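Local coordinates for protein photosystem II stability/assembly factor HCF136 (Cyanidioschyzon merolae, PDB 5OJ3) that is probably essential for photosystem II biogenesis, being required to assemble an early intermediate that includes D2 and cytochrome b559, at residues A[262-273]-A[285-294]. Sequence-based numbering, arbitrary orientation.
Sequences ITGASYFTGSIV and AIPSRGNFFL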
ATOM      1  N   ILE A 262       2.126  17.442  14.132  1.00186.48           N
ATOM      2  CA  ILE A 262       1.575  18.519  13.320  1.00194.69           C
ATOM      3  C   ILE A 262       1.194  19.702  14.197  1.00195.73           C
ATOM      4  O   ILE A 262       1.313  20.857  13.781  1.00202.11           O
ATOM      5  CB  ILE A 262       0.380  18.007  12.492  1.00196.41           C
ATOM      6  CG1 ILE A 262       0.174  18.854  11.241  1.00198.43           C
ATOM      7  CG2 ILE A 262      -0.903  17.926  13.329  1.00198.83           C
ATOM      8  CD1 ILE A 262      -0.860  18.270  10.338  1.00196.15           C
ATOM      9  N   THR A 263       0.817  19.440  15.447  1.00191.55           N
ATOM     10  CA  THR A 263       0.239  20.421  16.347  1.00188.24           C
ATOM     11  C   THR A 263       1.136  21.633  16.589  1.00184.62           C
ATOM     12  O   THR A 263       0.653  22.619  17.159  1.00179.31           O
ATOM     13  CB  THR A 263      -0.086  19.745  17.654  1.00182.49           C
ATOM     14  OG1 THR A 263       1.078  19.809  18.509  1.00181.86           O
ATOM     15  CG2 THR A 263      -0.404  18.285  17.403  1.00175.16           C
ATOM     16  N   GLY A 264       2.387  21.612  16.129  1.00183.31           N
ATOM     17  CA  GLY A 264       3.224  22.794  16.153  1.00183.81           C
ATOM     18  C   GLY A 264       3.348  23.459  14.801  1.00179.24           C
ATOM     19  O   GLY A 264       3.256  24.683  14.704  1.00181.44           O
ATOM     20  N   ALA A 265       3.576  22.666  13.754  1.00172.19           N
ATOM     21  CA  ALA A 265       3.880  23.207  12.431  1.00171.27           C
ATOM     22  C   ALA A 265       2.622  23.559  11.639  1.00170.67           C
ATOM     23  O   ALA A 265       2.415  24.719  11.270  1.00176.28           O
ATOM     24  CB  ALA A 265       4.741  22.209  11.650  1.00167.27           C
ATOM     25  N   SER A 266       1.776  22.569  11.373  1.00166.34           N
ATOM     26  CA  SER A 266       0.599  22.744  10.538  1.00165.72           C
ATOM     27  C   SER A 266      -0.668  22.393  11.307  1.00162.10           C
ATOM     28  O   SER A 266      -0.635  21.728  12.344  1.00162.46           O
ATOM     29  CB  SER A 266       0.683  21.873   9.278  1.00163.37           C
ATOM     30  OG  SER A 266      -0.605  21.446   8.874  1.00163.08           O
ATOM     31  N   TYR A 267      -1.799  22.850  10.785  1.00155.09           N
ATOM     32  CA  TYR A 267      -3.091  22.360  11.234  1.00146.80           C
ATOM     33  C   TYR A 267      -3.434  21.107  10.440  1.00136.50           C
ATOM     34  O   TYR A 267      -3.137  21.017   9.244  1.00137.42           O
ATOM     35  CB  TYR A 267      -4.174  23.427  11.064  1.00151.23           C
ATOM     36  CG  TYR A 267      -5.516  22.869  10.658  1.00150.98           C
ATOM     37  CD1 TYR A 267      -6.336  22.234  11.582  1.00150.13           C
ATOM     38  CD2 TYR A 267      -5.961  22.973   9.347  1.00152.93           C
ATOM     39  CE1 TYR A 267      -7.562  21.716  11.210  1.00150.02           C
ATOM     40  CE2 TYR A 267      -7.184  22.460   8.967  1.00153.09           C
ATOM     41  CZ  TYR A 267      -7.982  21.833   9.901  1.00151.59           C
ATOM     42  OH  TYR A 267      -9.202  21.323   9.522  1.00152.25           O
ATOM     43  N   PHE A 268      -4.060  20.141  11.107  1.00124.65           N
ATOM     44  CA  PHE A 268      -4.207  18.797  10.560  1.00111.18           C
ATOM     45  C   PHE A 268      -5.459  18.700   9.698  1.00111.32           C
ATOM     46  O   PHE A 268      -6.579  18.643  10.219  1.00115.55           O
ATOM     47  CB  PHE A 268      -4.240  17.760  11.679  1.00101.24           C
ATOM     48  CG  PHE A 268      -4.353  16.346  11.184  1.00 93.07           C
ATOM     49  CD1 PHE A 268      -3.311  15.755  10.494  1.00 90.33           C
ATOM     50  CD2 PHE A 268      -5.500  15.607  11.405  1.00 89.81           C
ATOM     51  CE1 PHE A 268      -3.415  14.457  10.035  1.00 86.50           C
ATOM     52  CE2 PHE A 268      -5.602  14.303  10.949  1.00 86.02           C
ATOM     53  CZ  PHE A 268      -4.560  13.731  10.261  1.00 84.42           C
ATOM     54  N   THR A 269      -5.266  18.676   8.381  1.00108.03           N
ATOM     55  CA  THR A 269      -6.291  18.164   7.482  1.00104.96           C
ATOM     56  C   THR A 269      -6.577  16.716   7.854  1.00 99.67           C
ATOM     57  O   THR A 269      -5.665  15.883   7.874  1.00 95.19           O
ATOM     58  CB  THR A 269      -5.831  18.269   6.031  1.00108.03           C
ATOM     59  OG1 THR A 269      -4.691  17.427   5.826  1.00105.12           O
ATOM     60  CG2 THR A 269      -5.459  19.707   5.697  1.00113.05           C
ATOM     61  N   GLY A 270      -7.837  16.411   8.141  1.00101.16           N
ATOM     62  CA  GLY A 270      -8.135  15.172   8.828  1.00 96.64           C
ATOM     63  C   GLY A 270      -8.288  13.926   7.981  1.00 86.43           C
ATOM     64  O   GLY A 270      -9.238  13.162   8.171  1.00 90.02           O
ATOM     65  N   SER A 271      -7.358  13.694   7.056  1.00 73.24           N
ATOM     66  CA  SER A 271      -7.307  12.433   6.335  1.00 65.86           C
ATOM     67  C   SER A 271      -5.873  11.921   6.303  1.00 62.10           C
ATOM     68  O   SER A 271      -4.916  12.670   6.516  1.00 61.46           O
ATOM     69  CB  SER A 271      -7.839  12.581   4.902  1.00 69.36           C
ATOM     70  OG  SER A 271      -9.193  12.995   4.899  1.00 73.08           O
ATOM     71  N   ILE A 272      -5.741  10.626   6.023  1.00 58.72           N
ATOM     72  CA  ILE A 272      -4.451   9.953   5.994  1.00 54.92           C
ATOM     73  C   ILE A 272      -4.222   9.361   4.608  1.00 52.58           C
ATOM     74  O   ILE A 272      -5.151   9.182   3.816  1.00 52.47           O
ATOM     75  CB  ILE A 272      -4.330   8.874   7.090  1.00 53.13           C
ATOM     76  CG1 ILE A 272      -5.203   7.665   6.757  1.00 34.22           C
ATOM     77  CG2 ILE A 272      -4.674   9.458   8.456  1.00 34.61           C
ATOM     78  CD1 ILE A 272      -5.223   6.608   7.841  1.00 32.10           C
ATOM     79  N   VAL A 273      -2.956   9.045   4.326  1.00 52.40           N
ATOM     80  CA  VAL A 273      -2.517   8.627   3.000  1.00 55.08           C
ATOM     81  C   VAL A 273      -1.549   7.464   3.189  1.00 53.91           C
ATOM     82  O   VAL A 273      -0.900   7.333   4.229  1.00 50.72           O
ATOM     83  CB  VAL A 273      -1.865   9.805   2.220  1.00 58.05           C
ATOM     84  CG1 VAL A 273      -1.123   9.338   0.966  1.00 60.55           C
ATOM     85  CG2 VAL A 273      -2.903  10.874   1.880  1.00 60.51           C
ATOM     86  N   ALA A 285       0.716   4.666   8.439  1.00 40.41           N
ATOM     87  CA  ALA A 285       0.018   5.601   7.572  1.00 43.29           C
ATOM     88  C   ALA A 285       0.685   6.958   7.719  1.00 45.09           C
ATOM     89  O   ALA A 285       1.595   7.142   8.534  1.00 44.45           O
ATOM     90  CB  ALA A 285      -1.473   5.671   7.913  1.00 43.43           C
ATOM     91  N   ILE A 286       0.224   7.913   6.922  1.00 46.00           N
ATOM     92  CA  ILE A 286       0.842   9.231   6.909  1.00 46.43           C
ATOM     93  C   ILE A 286      -0.265  10.272   6.798  1.00 46.07           C
ATOM     94  O   ILE A 286      -1.271  10.038   6.112  1.00 46.17           O
ATOM     95  CB  ILE A 286       1.872   9.336   5.774  1.00 48.86           C
ATOM     96  CG1 ILE A 286       2.904  10.403   6.081  1.00 52.77           C
ATOM     97  CG2 ILE A 286       1.220   9.663   4.439  1.00 51.99           C
ATOM     98  CD1 ILE A 286       4.008  10.356   5.119  1.00 55.92           C
ATOM     99  N   PRO A 287      -0.153  11.407   7.480  1.00 46.53           N
ATOM    100  CA  PRO A 287      -1.113  12.491   7.260  1.00 48.46           C
ATOM    101  C   PRO A 287      -1.002  13.060   5.855  1.00 51.07           C
ATOM    102  O   PRO A 287       0.011  12.912   5.167  1.00 52.55           O
ATOM    103  CB  PRO A 287      -0.721  13.533   8.313  1.00 50.51           C
ATOM    104  CG  PRO A 287       0.672  13.179   8.719  1.00 50.41           C
ATOM    105  CD  PRO A 287       0.748  11.691   8.607  1.00 47.53           C
ATOM    106  N   SER A 288      -2.091  13.708   5.433  1.00 52.66           N
ATOM    107  CA  SER A 288      -2.201  14.213   4.066  1.00 55.78           C
ATOM    108  C   SER A 288      -1.020  15.098   3.686  1.00 59.06           C
ATOM    109  O   SER A 288      -0.560  15.076   2.539  1.00 61.96           O
ATOM    110  CB  SER A 288      -3.518  14.972   3.894  1.00 59.42           C
ATOM    111  OG  SER A 288      -4.621  14.081   3.895  1.00 59.14           O
ATOM    112  N   ARG A 289      -0.509  15.877   4.636  1.00 59.44           N
ATOM    113  CA  ARG A 289       0.517  16.870   4.354  1.00 65.09           C
ATOM    114  C   ARG A 289       1.902  16.430   4.812  1.00 63.87           C
ATOM    115  O   ARG A 289       2.820  17.256   4.855  1.00 67.16           O
ATOM    116  CB  ARG A 289       0.147  18.202   5.013  1.00 71.62           C
ATOM    117  CG  ARG A 289      -1.024  18.943   4.368  1.00 77.80           C
ATOM    118  CD  ARG A 289      -0.547  19.925   3.306  1.00 84.44           C
ATOM    119  NE  ARG A 289      -1.654  20.500   2.544  1.00 90.65           N
ATOM    120  CZ  ARG A 289      -2.256  21.650   2.838  1.00 95.16           C
ATOM    121  NH1 ARG A 289      -1.867  22.360   3.889  1.00 96.80           N
ATOM    122  NH2 ARG A 289      -3.253  22.088   2.083  1.00 97.72           N
ATOM    123  N   GLY A 290       2.075  15.154   5.151  1.00 60.87           N
ATOM    124  CA  GLY A 290       3.394  14.583   5.352  1.00 58.84           C
ATOM    125  C   GLY A 290       4.159  15.092   6.550  1.00 58.62           C
ATOM    126  O   GLY A 290       5.373  14.883   6.619  1.00 59.03           O
ATOM    127  N   ASN A 291       3.494  15.760   7.496  1.00 59.27           N
ATOM    128  CA  ASN A 291       4.210  16.445   8.569  1.00 62.11           C
ATOM    129  C   ASN A 291       4.791  15.463   9.579  1.00 59.30           C
ATOM    130  O   ASN A 291       5.736  15.799  10.303  1.00 59.04           O
ATOM    131  CB  ASN A 291       3.258  17.414   9.266  1.00 66.32           C
ATOM    132  CG  ASN A 291       2.395  18.174   8.287  1.00 73.53           C
ATOM    133  OD1 ASN A 291       2.848  19.118   7.648  1.00 79.91           O
ATOM    134  ND2 ASN A 291       1.160  17.722   8.115  1.00 73.14           N
ATOM    135  N   PHE A 292       4.238  14.258   9.644  1.00 53.89           N
ATOM    136  CA  PHE A 292       4.680  13.203  10.545  1.00 50.07           C
ATOM    137  C   PHE A 292       4.200  11.889   9.940  1.00 44.58           C
ATOM    138  O   PHE A 292       3.824  11.838   8.766  1.00 41.81           O
ATOM    139  CB  PHE A 292       4.142  13.437  11.962  1.00 49.16           C
ATOM    140  CG  PHE A 292       2.648  13.541  12.028  1.00 47.64           C
ATOM    141  CD1 PHE A 292       2.011  14.742  11.785  1.00 44.37           C
ATOM    142  CD2 PHE A 292       1.875  12.433  12.332  1.00 49.48           C
ATOM    143  CE1 PHE A 292       0.639  14.832  11.833  1.00 43.66           C
ATOM    144  CE2 PHE A 292       0.499  12.526  12.386  1.00 48.22           C
ATOM    145  CZ  PHE A 292      -0.117  13.730  12.138  1.00 45.33           C
ATOM    146  N   PHE A 293       4.231  10.815  10.724  1.00 42.22           N
ATOM    147  CA  PHE A 293       3.577   9.583  10.308  1.00 40.68           C
ATOM    148  C   PHE A 293       2.938   8.928  11.526  1.00 39.41           C
ATOM    149  O   PHE A 293       3.206   9.296  12.674  1.00 38.31           O
ATOM    150  CB  PHE A 293       4.547   8.642   9.574  1.00 40.49           C
ATOM    151  CG  PHE A 293       5.663   8.111  10.426  1.00 41.10           C
ATOM    152  CD1 PHE A 293       6.808   8.861  10.637  1.00 43.20           C
ATOM    153  CD2 PHE A 293       5.590   6.842  10.978  1.00 38.53           C
ATOM    154  CE1 PHE A 293       7.846   8.368  11.408  1.00 41.04           C
ATOM    155  CE2 PHE A 293       6.625   6.345  11.748  1.00 37.03           C
ATOM    156  CZ  PHE A 293       7.754   7.109  11.962  1.00 37.48           C
ATOM    157  N   LEU A 294       2.078   7.946  11.260  1.00 39.61           N
ATOM    158  CA  LEU A 294       1.249   7.327  12.284  1.00 37.23           C
ATOM    159  C   LEU A 294       1.339   5.814  12.179  1.00 35.14           C
ATOM    160  O   LEU A 294       1.485   5.257  11.086  1.00 36.82           O
ATOM    161  CB  LEU A 294      -0.219   7.763  12.161  1.00 36.10           C
ATOM    162  CG  LEU A 294      -0.538   9.242  12.373  1.00 36.55           C
ATOM    163  CD1 LEU A 294      -1.610   9.715  11.405  1.00 37.36           C
ATOM    164  CD2 LEU A 294      -0.970   9.482  13.810  1.00 37.00           C
TER
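Within one blade of the seven-bladed beta-propeller, strand 272-273 pairs antiparallel with strand 283-287, and the loop leading into strand 272-273 wraps over the turn that carries the chain on to strand 292-296. Val273 and Ile286 form a hydrogen-bonded pair, Val273 N to Ile286 O at 2.6 Å and Ile286 N to Val273 O at 3.0 Å. Where the pairing ends, a type I turn runs from Pro287 to Gly290; Ser271 O takes two weak bonds there, from Ser288 N and from Ser288 OG. Pro287 also belongs to an apolar cluster. Phe268, its CG anti to the backbone N (chi1 -178°), puts CE1 3.3 Å from Pro287 CB, which sits at the ring edge. Phe292 CZ comes 4.0 Å from Phe268 CE1, the two side chains crossing at about a right angle; Pro287 CG lies 3.4 Å above the plane of the Phe292 ring, over its centre, and Ile262 CB meets the ring edge at Phe292 CE1. Leu254 of helix 250-254 touches both phenylalanines. Cutting Phe292 back to alanine is likely to leave Pro287 CG and Ile262 without their shared aromatic partner and to open a gap beside Phe268. Backbone bonding thus fixes the strand end, while round Ile262 and Phe268 the loop is held largely by apolar packing, its Ser271 end adding two weak bonds to Ser288.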